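Local coordinates for protein glycine betaine/carnitine/choline ABC transporter (Staphylococcus aureus subsp. aureus Mu50, PDB 3O66) that probably binds quaternary ammonium compounds such as glycine betaine, carnitine or choline and delivers them to an ABC importer, at residues A[46-49]-A[53-56]; A[12-17]-A[56-61]; A[174-177]-A[183-186]; A[118-123]-A[128-133]; A[246-251]-A[272-277]. All coordinates share one frame; numbering follows the deposited sequence. Where two conformers were deposited one is given.

Interaction 1: A[46-49]-A[53-56]; sequences NNLG and IQHN
Leu48 and Ile53 meet where strand 43-48 hands the chain to helix 51-60, and the centre of their contact is one methyl group. Ile53 CG2 lies against the leucine's whole branched end: Leu48 CB is 3.9 Å from Ile53 CG2, and Leu48 CD2 is 4.0 Å from it, with CG and CD1 only slightly farther. The isoleucine torsion explains this, since chi1 of -48° places CG2 anti to the backbone N and directs the methyl at the strand. The other branch has a different partner, as Ile53 CG1 rests 4.1 Å from Gly49 N, against the peptide that leaves the strand. Leu48 also reaches one residue further along the helix. Its CD1 comes within 4.0 Å of Gln54 CA, and the same methyl is 4.2 Å from Gln54 CG, so the leucine spans from the Ile53 methyl to the backbone of the next residue.

A second shell fixes these groups. The amide of Gln54 is buried and gripped at both ends: OE1 hydrogen-bonds to Thr14 OG1, while NE2 bonds to Val68 O and Ser51 OG. Between them these partners hold the rotation of the amide and tie this helical turn to the sheet. Backbone hydrogen bonding between Leu48 and Ala15 holds the strand end in place, and Ser50 OG bonds to Ile53 N at the start of the helix. The whole is the strand-to-helix junction of a beta-alpha-beta crossover, within a parallel portion of a mixed sheet characteristic of type II periplasmic binding proteins.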
# COMPACT_ATOMS: atom_id res chain seq x y z
N ASN A 46 1.85 16.57 6.14
CA ASN A 46 1.81 16.09 4.77
C ASN A 46 3.20 16.08 4.13
O ASN A 46 4.15 16.64 4.69
CB ASN A 46 0.86 16.98 3.94
CG ASN A 46 0.06 16.18 2.91
OD1 ASN A 46 0.47 15.07 2.51
ND2 ASN A 46 -1.05 16.76 2.44
N ASN A 47 3.28 15.42 2.98
CA ASN A 47 4.49 15.33 2.14
C ASN A 47 5.73 14.75 2.80
O ASN A 47 6.85 15.18 2.52
CB ASN A 47 4.81 16.69 1.52
CG ASN A 47 3.67 17.22 0.67
OD1 ASN A 47 3.22 18.34 0.86
ND2 ASN A 47 3.18 16.40 -0.27
N LEU A 48 5.54 13.76 3.67
CA LEU A 48 6.69 13.16 4.36
C LEU A 48 7.37 12.17 3.42
O LEU A 48 6.70 11.56 2.57
CB LEU A 48 6.25 12.47 5.65
CG LEU A 48 5.52 13.34 6.68
CD1 LEU A 48 5.32 12.59 7.98
CD2 LEU A 48 6.31 14.64 6.90
N GLY A 49 8.68 12.01 3.59
CA GLY A 49 9.51 11.31 2.60
C GLY A 49 9.47 9.79 2.65
O GLY A 49 9.73 9.13 1.65
N ILE A 53 10.00 8.58 8.42
CA ILE A 53 9.62 9.94 8.81
C ILE A 53 8.24 9.91 9.50
O ILE A 53 8.02 10.62 10.49
CB ILE A 53 9.65 10.95 7.59
CG1 ILE A 53 10.96 10.84 6.78
CG2 ILE A 53 9.37 12.40 8.03
CD1 ILE A 53 12.24 11.10 7.50
N GLN A 54 7.31 9.09 8.99
CA GLN A 54 6.00 8.97 9.62
C GLN A 54 6.16 8.47 11.04
O GLN A 54 5.54 9.01 11.94
CB GLN A 54 5.08 7.99 8.87
CG GLN A 54 4.73 8.42 7.46
CD GLN A 54 3.45 7.75 7.01
OE1 GLN A 54 2.35 8.26 7.23
NE2 GLN A 54 3.58 6.58 6.39
N HIS A 55 6.98 7.42 11.21
CA HIS A 55 7.20 6.77 12.49
C HIS A 55 7.78 7.74 13.51
O HIS A 55 7.30 7.83 14.66
CB HIS A 55 8.14 5.58 12.33
CG HIS A 55 8.48 4.89 13.63
ND1 HIS A 55 7.53 4.23 14.38
CD2 HIS A 55 9.65 4.77 14.29
CE1 HIS A 55 8.11 3.73 15.46
NE2 HIS A 55 9.39 4.05 15.43
N ASN A 56 8.82 8.45 13.09
CA ASN A 56 9.50 9.39 13.95
C ASN A 56 8.56 10.50 14.39
O ASN A 56 8.61 10.91 15.56
CB ASN A 56 10.79 9.91 13.30
CG ASN A 56 11.88 8.84 13.26
OD1 ASN A 56 11.95 7.97 14.14
ND2 ASN A 56 12.75 8.92 12.26

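Interaction 2: A[12-17]-A[56-61]; sequences KITALS and NALING
Thr14 meets Ala57 and Leu58 through a single methyl, and tracing its short side chain outward shows how a beta-branched residue can serve two environments at once. The CA-CB bond points at the helix, yet CB itself stays 4.8 Å from the nearest leucine methyl carbon, Leu58 CD1. The two branches then divide the work. CG2, anti to the carbonyl carbon, projects onto the helix, where Thr14 CG2 lies 3.7 Å from Leu58 CD1. The same Thr14 CG2 is 3.8 Å from Ala57 CB, and the directions to these two partners open an angle of about 76° at the methyl. It therefore rests between two successive residues of one helical turn. OG1 is set by chi1 of 67° on the other branch and belongs to a polar network instead: besides its partner Gln54 it hydrogen-bonds to Ser66 OG of strand 65-70, which satisfies the hydroxyl in a buried setting.

The helix side is uneven. Ala57 points its CB at the strand, whereas Leu58 starts off to one side and brings only its CD1 methyl back. Gly61, with positive phi, is the first residue to leave helical geometry, in a Schellman motif, and the chain turns toward strand 65-70. Strand 12-16 runs between strands 43-48 and 65-70, with Leu48 and Ala63 also touching Thr14. Helix 51-60 thus packs on the sheet over its parallel strands 43-48, 12-16 and 65-70, Leu58 reaching on to Gln104 of strand 104-106, while Ile13 and Ala15 face helix 19-35 instead.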
# COMPACT_ATOMS: atom_id res chain seq x y z
N LYS A 12 -3.35 14.95 14.52
CA LYS A 12 -2.54 15.21 13.37
C LYS A 12 -2.16 13.87 12.72
O LYS A 12 -1.70 12.95 13.40
CB LYS A 12 -1.30 16.00 13.76
CG LYS A 12 -1.60 17.44 14.23
CD LYS A 12 -0.39 18.00 14.97
CE LYS A 12 -0.63 19.41 15.47
NZ LYS A 12 -0.32 20.39 14.38
N ILE A 13 -2.38 13.80 11.41
CA ILE A 13 -2.25 12.58 10.64
C ILE A 13 -1.08 12.72 9.67
O ILE A 13 -1.07 13.60 8.77
CB ILE A 13 -3.54 12.32 9.80
CG1 ILE A 13 -4.79 12.35 10.70
CG2 ILE A 13 -3.39 11.02 8.98
CD1 ILE A 13 -6.15 12.33 9.95
N THR A 14 -0.11 11.82 9.79
CA THR A 14 1.02 11.89 8.88
C THR A 14 0.62 11.36 7.51
O THR A 14 -0.14 10.35 7.40
CB THR A 14 2.21 11.06 9.35
OG1 THR A 14 1.84 9.67 9.29
CG2 THR A 14 2.62 11.43 10.74
N ALA A 15 1.12 12.03 6.48
CA ALA A 15 0.91 11.57 5.11
C ALA A 15 2.19 11.67 4.31
O ALA A 15 2.97 12.64 4.49
CB ALA A 15 -0.18 12.36 4.47
N LEU A 16 2.40 10.68 3.44
CA LEU A 16 3.52 10.65 2.51
C LEU A 16 3.14 11.58 1.35
O LEU A 16 1.99 12.02 1.26
CB LEU A 16 3.77 9.21 1.97
CG LEU A 16 4.07 8.11 3.00
CD1 LEU A 16 4.10 6.75 2.32
CD2 LEU A 16 5.38 8.39 3.77
N SER A 17 4.09 11.86 0.46
CA SER A 17 3.77 12.60 -0.77
C SER A 17 3.01 11.80 -1.85
O SER A 17 2.68 12.35 -2.92
CB SER A 17 5.03 13.28 -1.37
OG SER A 17 6.11 12.36 -1.43
N ASN A 56 8.82 8.45 13.09
CA ASN A 56 9.50 9.39 13.95
C ASN A 56 8.56 10.50 14.39
O ASN A 56 8.61 10.91 15.56
CB ASN A 56 10.79 9.91 13.30
CG ASN A 56 11.88 8.84 13.26
OD1 ASN A 56 11.95 7.97 14.14
ND2 ASN A 56 12.75 8.92 12.26
N ALA A 57 7.69 10.97 13.50
CA ALA A 57 6.67 11.92 13.90
C ALA A 57 5.79 11.41 15.07
O ALA A 57 5.52 12.16 16.01
CB ALA A 57 5.78 12.34 12.71
N LEU A 58 5.30 10.17 14.99
CA LEU A 58 4.46 9.64 16.07
C LEU A 58 5.26 9.49 17.36
O LEU A 58 4.80 9.85 18.46
CB LEU A 58 3.78 8.31 15.67
CG LEU A 58 2.36 8.46 15.05
CD1 LEU A 58 2.37 9.34 13.80
CD2 LEU A 58 1.75 7.11 14.71
N ILE A 59 6.49 8.99 17.21
CA ILE A 59 7.34 8.74 18.36
C ILE A 59 7.70 10.07 19.05
O ILE A 59 7.77 10.15 20.27
CB ILE A 59 8.62 7.96 17.95
CG1 ILE A 59 8.28 6.49 17.65
CG2 ILE A 59 9.72 8.10 19.01
CD1 ILE A 59 7.49 5.75 18.73
N ASN A 60 7.88 11.13 18.25
CA ASN A 60 8.28 12.42 18.79
C ASN A 60 7.15 13.33 19.25
O ASN A 60 7.40 14.39 19.80
CB ASN A 60 9.21 13.15 17.82
CG ASN A 60 10.54 12.45 17.69
OD1 ASN A 60 11.02 11.82 18.64
ND2 ASN A 60 11.13 12.55 16.55
N GLY A 61 5.92 12.87 19.07
CA GLY A 61 4.73 13.64 19.47
C GLY A 61 4.32 14.68 18.45
O GLY A 61 3.49 15.54 18.74

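Interaction 3: A[174-177]-A[183-186]; sequences RPMQ and DALN
Arg174 reaches Ala184 with an extended chain, and this contact illustrates how an extended side chain and a bent one can converge on a small residue. Arg174 comes first along the strand. With chi1 at -178° its CG lies beside the carbonyl carbon, and the chain stays straight as far as NE, carrying the guanidinium over to the helix. There Arg174 NH1 stands 4.2 Å from Ala184 CB, a loose, oblique van der Waals approach to a methyl.

Two residues on, Met176, present as selenomethionine, makes the closer contact. Its chain bends at chi3, -75°, bringing the terminal methyl round so that Met176 CE is 3.9 Å from Ala184 CB. On the way the selenium passes one face of the Arg174 guanidinium, Met176 SE lying 3.8 Å from Arg174 CZ and displaced toward the rim of the group. Arg174 and Met176, on the same side of the strand, therefore pack on each other as well as on the alanine.

Across from them, Ala184 is buried and directs its CB at both, and Leu190 touches Met176 and Ala184 alike. Strand 172-176 lies at the edge of its sheet, bonded through its backbone to strand 144-148. From it the chain passes through helix 181-186 to strand 192-196, on the far side of strand 144-148, so the contact lies within a beta-alpha-beta crossover.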
# COMPACT_ATOMS: atom_id res chain seq x y z
N ARG A 174 15.13 -5.21 -18.23
CA ARG A 174 15.32 -3.79 -18.42
C ARG A 174 15.16 -3.08 -17.06
O ARG A 174 14.04 -2.79 -16.64
CB ARG A 174 14.30 -3.27 -19.45
CG ARG A 174 14.46 -1.80 -19.73
CD ARG A 174 13.48 -1.31 -20.80
NE ARG A 174 13.43 0.15 -20.76
CZ ARG A 174 12.42 0.87 -21.24
NH1 ARG A 174 11.38 0.27 -21.84
NH2 ARG A 174 12.45 2.19 -21.13
N PRO A 175 16.27 -2.82 -16.36
CA PRO A 175 16.16 -2.04 -15.09
C PRO A 175 15.91 -0.57 -15.39
O PRO A 175 16.62 -0.00 -16.21
CB PRO A 175 17.52 -2.25 -14.40
CG PRO A 175 18.21 -3.37 -15.19
CD PRO A 175 17.64 -3.31 -16.59
N MSE A 176 14.90 0.03 -14.77
CA MSE A 176 14.42 1.37 -15.16
C MSE A 176 13.69 2.04 -14.00
O MSE A 176 13.60 1.48 -12.93
CB MSE A 176 13.47 1.26 -16.37
CG MSE A 176 12.29 0.26 -16.11
SE MSE A 176 11.33 -0.17 -17.72
CE MSE A 176 10.32 1.46 -17.94
N GLN A 177 13.17 3.25 -14.23
CA GLN A 177 12.34 3.93 -13.23
C GLN A 177 11.01 3.21 -13.07
O GLN A 177 10.27 3.03 -14.04
CB GLN A 177 12.02 5.35 -13.67
CG GLN A 177 13.12 6.35 -13.50
CD GLN A 177 12.57 7.76 -13.36
OE1 GLN A 177 11.93 8.29 -14.28
NE2 GLN A 177 12.80 8.37 -12.19
N ASP A 183 3.40 2.34 -18.30
CA ASP A 183 3.27 2.78 -19.69
C ASP A 183 4.12 1.92 -20.65
O ASP A 183 3.70 1.66 -21.78
CB ASP A 183 3.61 4.26 -19.81
CG ASP A 183 2.58 5.14 -19.13
OD1 ASP A 183 1.38 4.94 -19.37
OD2 ASP A 183 2.97 6.02 -18.36
N ALA A 184 5.29 1.47 -20.20
CA ALA A 184 6.13 0.58 -21.02
C ALA A 184 5.41 -0.76 -21.28
O ALA A 184 5.49 -1.35 -22.37
CB ALA A 184 7.49 0.38 -20.33
N LEU A 185 4.67 -1.23 -20.30
CA LEU A 185 3.83 -2.42 -20.49
C LEU A 185 2.63 -2.11 -21.42
O LEU A 185 2.33 -2.88 -22.35
CB LEU A 185 3.37 -2.92 -19.12
CG LEU A 185 2.94 -4.34 -18.80
CD1 LEU A 185 3.94 -5.41 -19.27
CD2 LEU A 185 2.66 -4.43 -17.27
N ASN A 186 1.99 -0.97 -21.19
CA ASN A 186 0.82 -0.58 -21.96
C ASN A 186 1.15 -0.41 -23.44
O ASN A 186 0.33 -0.74 -24.31
CB ASN A 186 0.25 0.71 -21.40
CG ASN A 186 -1.16 1.01 -21.91
OD1 ASN A 186 -2.01 0.12 -21.96
ND2 ASN A 186 -1.42 2.26 -22.23

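Interaction 4: A[118-123]-A[128-133]; sequences FMVTKE and YHLETV
Phe118 and Val133 form one of two apolar pairs that fold a loop back onto its own sheet, in the domain of a type II binding-protein fold that contains strand 116-120. The chain leaves that strand, makes helix 122-128 and returns through residues 128-133.

The apolar contacts come in two steps. Phe118 and Val120 alternate with Met119, so both point at the loop. Phe118 CD2 is 3.7 Å from Val133 CG2, the valine meeting the ring obliquely and the two side chains crossing at about a right angle. Val133 chi1 of 172° sets CG1 opposite the backbone N and leaves CG2 beside it, against the phenylalanine. The same CG2 methyl also leans on the root of the side chain, Phe118 CB being 4.2 Å from Val133 CG2. Phe162 of helix 159-166 touches both residues.

Polar bonds hold the loop outside the apolar patch. Asp135 OD2 accepts from the backbone N of both Glu131 and Thr132, and Glu131 OE1 forms a salt bridge with Lys208 NZ. Backbone bonds tie Glu131 and Val133 to Lys211, Phe118 to Leu210 and Val120 to Lys208, so strand and loop lean on a common neighbouring stretch.

The second step is the Val120-Leu130 pair: Leu130 CD1 nestles against both valine methyls, 4.0 Å from Val120 CG1 and 4.1 Å from Val120 CG2.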
# COMPACT_ATOMS: atom_id res chain seq x y z
N PHE A 118 4.48 -8.68 -9.99
CA PHE A 118 4.62 -8.87 -11.42
C PHE A 118 3.29 -8.66 -12.07
O PHE A 118 2.26 -9.09 -11.54
CB PHE A 118 5.16 -10.26 -11.76
CG PHE A 118 6.57 -10.47 -11.31
CD1 PHE A 118 7.63 -10.05 -12.11
CD2 PHE A 118 6.84 -10.98 -10.04
CE1 PHE A 118 8.95 -10.20 -11.68
CE2 PHE A 118 8.17 -11.13 -9.59
CZ PHE A 118 9.21 -10.73 -10.41
N MSE A 119 3.30 -8.01 -13.22
CA MSE A 119 2.05 -7.65 -13.89
C MSE A 119 2.22 -7.62 -15.39
O MSE A 119 3.35 -7.43 -15.91
CB MSE A 119 1.46 -6.34 -13.37
CG MSE A 119 2.43 -5.15 -13.51
SE MSE A 119 1.76 -3.54 -12.63
CE MSE A 119 1.94 -4.18 -10.79
N VAL A 120 1.11 -7.88 -16.07
CA VAL A 120 1.07 -8.01 -17.53
C VAL A 120 -0.16 -7.31 -18.07
O VAL A 120 -1.06 -6.94 -17.29
CB VAL A 120 1.09 -9.49 -17.98
CG1 VAL A 120 2.35 -10.17 -17.48
CG2 VAL A 120 -0.24 -10.27 -17.55
N THR A 121 -0.25 -7.14 -19.39
CA THR A 121 -1.49 -6.64 -19.97
C THR A 121 -2.56 -7.75 -19.99
O THR A 121 -2.23 -8.94 -19.91
CB THR A 121 -1.33 -6.21 -21.42
OG1 THR A 121 -0.94 -7.36 -22.20
CG2 THR A 121 -0.30 -5.01 -21.59
N LYS A 122 -3.82 -7.37 -20.18
CA LYS A 122 -4.89 -8.35 -20.36
C LYS A 122 -4.67 -9.24 -21.59
O LYS A 122 -4.96 -10.43 -21.54
CB LYS A 122 -6.27 -7.68 -20.39
CG LYS A 122 -6.52 -6.78 -21.59
CD LYS A 122 -7.99 -6.40 -21.68
CE LYS A 122 -8.17 -5.13 -22.51
NZ LYS A 122 -7.16 -4.12 -22.09
N GLU A 123 -4.14 -8.70 -22.68
CA GLU A 123 -3.89 -9.54 -23.86
C GLU A 123 -2.80 -10.59 -23.60
O GLU A 123 -2.89 -11.73 -24.07
CB GLU A 123 -3.57 -8.72 -25.12
CG GLU A 123 -3.15 -9.59 -26.31
CD GLU A 123 -2.88 -8.79 -27.58
OE1 GLU A 123 -1.93 -7.97 -27.59
OE2 GLU A 123 -3.61 -9.01 -28.59
N TYR A 128 -1.14 -16.37 -22.58
CA TYR A 128 -0.30 -17.30 -21.85
C TYR A 128 -1.00 -17.90 -20.61
O TYR A 128 -0.36 -18.62 -19.84
CB TYR A 128 1.02 -16.61 -21.45
CG TYR A 128 1.87 -16.16 -22.62
CD1 TYR A 128 2.49 -17.10 -23.48
CD2 TYR A 128 2.09 -14.81 -22.85
CE1 TYR A 128 3.29 -16.67 -24.56
CE2 TYR A 128 2.88 -14.39 -23.91
CZ TYR A 128 3.47 -15.31 -24.75
OH TYR A 128 4.23 -14.85 -25.78
N HIS A 129 -2.29 -17.59 -20.44
CA HIS A 129 -3.11 -18.10 -19.33
C HIS A 129 -2.47 -17.84 -17.96
O HIS A 129 -2.25 -18.78 -17.16
CB HIS A 129 -3.42 -19.59 -19.55
CG HIS A 129 -3.89 -19.90 -20.94
ND1 HIS A 129 -5.14 -19.51 -21.39
CD2 HIS A 129 -3.29 -20.52 -21.97
CE1 HIS A 129 -5.28 -19.90 -22.65
NE2 HIS A 129 -4.17 -20.51 -23.03
N LEU A 130 -2.21 -16.56 -17.68
CA LEU A 130 -1.44 -16.15 -16.51
C LEU A 130 -2.30 -15.75 -15.32
O LEU A 130 -3.10 -14.83 -15.42
CB LEU A 130 -0.47 -15.00 -16.87
CG LEU A 130 0.48 -15.21 -18.06
CD1 LEU A 130 1.35 -13.97 -18.35
CD2 LEU A 130 1.37 -16.46 -17.85
N GLU A 131 -2.08 -16.41 -14.19
CA GLU A 131 -2.72 -16.02 -12.92
C GLU A 131 -1.68 -15.80 -11.82
O GLU A 131 -1.81 -14.91 -10.98
CB GLU A 131 -3.74 -17.08 -12.49
CG GLU A 131 -5.03 -17.02 -13.29
CD GLU A 131 -5.87 -15.77 -12.96
OE1 GLU A 131 -5.68 -15.16 -11.88
OE2 GLU A 131 -6.73 -15.40 -13.79
N THR A 132 -0.64 -16.61 -11.86
CA THR A 132 0.40 -16.60 -10.83
C THR A 132 1.75 -16.31 -11.46
O THR A 132 1.92 -16.38 -12.69
CB THR A 132 0.51 -17.96 -10.08
OG1 THR A 132 1.10 -18.95 -10.95
CG2 THR A 132 -0.87 -18.44 -9.54
N VAL A 133 2.71 -15.96 -10.62
CA VAL A 133 4.06 -15.70 -11.10
C VAL A 133 4.65 -16.99 -11.68
O VAL A 133 5.31 -16.97 -12.74
CB VAL A 133 4.94 -15.13 -9.97
CG1 VAL A 133 6.38 -15.05 -10.42
CG2 VAL A 133 4.41 -13.74 -9.54

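Interaction 5: A[246-251]-A[272-277]; sequences GKISTS and EEFLKK
Ile248 and Phe274 are the nearest pair along the two backbones, their CA atoms 10.0 Å apart, a separation that leaves the bridging to the aromatic side chain. The backbones differ in kind. Residues 246-249 are irregular: Gly246 takes up positive phi, 76°, and the chain then runs into helix 250-261, with Ser249 as the N-cap and its OG bonded to Glu252 N. Residues 272-277 are the last turns of helix 267-277, with regular backbone bonds such as Lys276 N to Glu272 O. The arrangement packs the loop leading into helix 250-261 against the end of helix 267-277, in the C-terminal helical part of a type II binding-protein fold.

Phe274 sends its ring across the gap because chi1 of -177° swings it away from the backbone N. Its leading atom is CZ. Lys247 O lies at the ring edge, in the plane, and Phe274 CZ is 3.5 Å from Lys247 O, consistent with a weak C-H...O approach. The lysine contributes its backbone here, for its side chain leads away and its NZ bonds to Lys243 O.

Met27 of helix 19-35, together with Glu252 and Leu256 of helix 250-261, also touches the phenylalanine, and the His278 ring meets it with the planes about 55° apart. Although the CB of Ile248 points to one side, the end of the side chain comes back, and Ile248 CG1 approaches two neighbouring ring atoms obliquely, 4.1 Å from Phe274 CZ and 4.2 Å from Phe274 CE2.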
# COMPACT_ATOMS: atom_id res chain seq x y z
N GLY A 246 -11.01 -3.34 6.17
CA GLY A 246 -11.57 -4.15 5.09
C GLY A 246 -12.30 -3.42 3.96
O GLY A 246 -12.72 -4.05 2.98
N LYS A 247 -12.48 -2.10 4.07
CA LYS A 247 -13.30 -1.36 3.09
C LYS A 247 -12.65 -0.92 1.76
O LYS A 247 -13.32 -0.34 0.87
CB LYS A 247 -14.00 -0.17 3.75
CG LYS A 247 -14.67 -0.45 5.10
CD LYS A 247 -15.91 -1.39 5.03
CE LYS A 247 -16.20 -2.03 6.41
NZ LYS A 247 -16.78 -1.00 7.39
N ILE A 248 -11.35 -1.17 1.63
CA ILE A 248 -10.65 -0.83 0.41
C ILE A 248 -9.88 -2.03 -0.10
O ILE A 248 -8.78 -2.34 0.43
CB ILE A 248 -9.70 0.39 0.60
CG1 ILE A 248 -10.42 1.54 1.34
CG2 ILE A 248 -9.16 0.87 -0.75
CD1 ILE A 248 -9.56 2.76 1.58
N SER A 249 -10.44 -2.73 -1.08
CA SER A 249 -9.72 -3.86 -1.69
C SER A 249 -8.53 -3.33 -2.47
O SER A 249 -8.44 -2.13 -2.70
CB SER A 249 -10.61 -4.65 -2.62
OG SER A 249 -11.05 -3.88 -3.72
N THR A 250 -7.62 -4.19 -2.89
CA THR A 250 -6.54 -3.75 -3.78
C THR A 250 -7.05 -3.11 -5.09
O THR A 250 -6.56 -2.04 -5.49
CB THR A 250 -5.55 -4.88 -4.02
OG1 THR A 250 -5.04 -5.26 -2.73
CG2 THR A 250 -4.36 -4.43 -4.90
N SER A 251 -8.06 -3.73 -5.70
CA SER A 251 -8.72 -3.21 -6.92
C SER A 251 -9.31 -1.81 -6.68
O SER A 251 -9.23 -0.92 -7.52
CB SER A 251 -9.87 -4.15 -7.33
OG SER A 251 -9.38 -5.43 -7.71
N GLU A 272 -13.47 12.23 -0.08
CA GLU A 272 -14.84 12.60 0.27
C GLU A 272 -15.88 11.92 -0.61
O GLU A 272 -16.91 11.49 -0.11
CB GLU A 272 -15.03 14.11 0.26
CG GLU A 272 -16.32 14.56 0.96
CD GLU A 272 -16.37 16.08 1.20
OE1 GLU A 272 -15.87 16.83 0.33
OE2 GLU A 272 -16.93 16.51 2.24
N GLU A 273 -15.60 11.81 -1.91
CA GLU A 273 -16.52 11.13 -2.81
C GLU A 273 -16.72 9.65 -2.42
O GLU A 273 -17.86 9.15 -2.42
CB GLU A 273 -16.10 11.30 -4.28
CG GLU A 273 -16.21 12.75 -4.73
CD GLU A 273 -15.88 12.99 -6.21
OE1 GLU A 273 -15.36 12.08 -6.91
OE2 GLU A 273 -16.16 14.12 -6.66
N PHE A 274 -15.62 9.00 -2.06
CA PHE A 274 -15.64 7.62 -1.58
C PHE A 274 -16.48 7.52 -0.29
O PHE A 274 -17.35 6.66 -0.17
CB PHE A 274 -14.21 7.12 -1.34
CG PHE A 274 -14.14 5.67 -0.92
CD1 PHE A 274 -14.32 4.66 -1.86
CD2 PHE A 274 -13.87 5.35 0.40
CE1 PHE A 274 -14.24 3.30 -1.50
CE2 PHE A 274 -13.78 3.98 0.81
CZ PHE A 274 -13.97 2.96 -0.15
N LEU A 275 -16.22 8.42 0.65
CA LEU A 275 -16.96 8.41 1.90
C LEU A 275 -18.45 8.61 1.66
O LEU A 275 -19.27 7.91 2.26
CB LEU A 275 -16.47 9.47 2.89
CG LEU A 275 -15.13 9.14 3.50
CD1 LEU A 275 -14.54 10.34 4.27
CD2 LEU A 275 -15.23 7.83 4.38
N LYS A 276 -18.80 9.55 0.78
CA LYS A 276 -20.22 9.80 0.50
C LYS A 276 -20.87 8.58 -0.16
O LYS A 276 -21.99 8.23 0.16
CB LYS A 276 -20.40 11.05 -0.38
CG LYS A 276 -20.12 12.35 0.39
CD LYS A 276 -20.66 13.55 -0.39
CE LYS A 276 -20.43 14.90 0.33
NZ LYS A 276 -20.43 14.82 1.83
N LYS A 277 -20.14 7.94 -1.07
CA LYS A 277 -20.63 6.75 -1.77
C LYS A 277 -20.99 5.64 -0.77
O LYS A 277 -21.90 4.85 -1.01
CB LYS A 277 -19.55 6.24 -2.74
CG LYS A 277 -20.00 5.14 -3.68
CD LYS A 277 -18.82 4.58 -4.50
CE LYS A 277 -19.16 3.19 -5.03
NZ LYS A 277 -17.96 2.49 -5.64

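Five contacts sample both halves of a two-domain binding protein. Interactions 1 and 2 lie 5 Å apart by their centres, use successive turns of helix 51-60 and reach adjoining strands of one sheet. Interactions 3 and 4 belong to the other sheet; their centres are 16 Å apart, and they touch where Leu185 packs on Met119, Val120 and Thr121. About 35 Å separates the centres of interactions 1 and 4, which flank the middle of the molecule. Residues 118-133 precede residues 174-186 in sequence, and interaction 5 follows last, 23 Å from interaction 2 between centres. None of the five joins the two sheets, consistent with the two-domain architecture of type II binding proteins, whose lobes can move relative to each other.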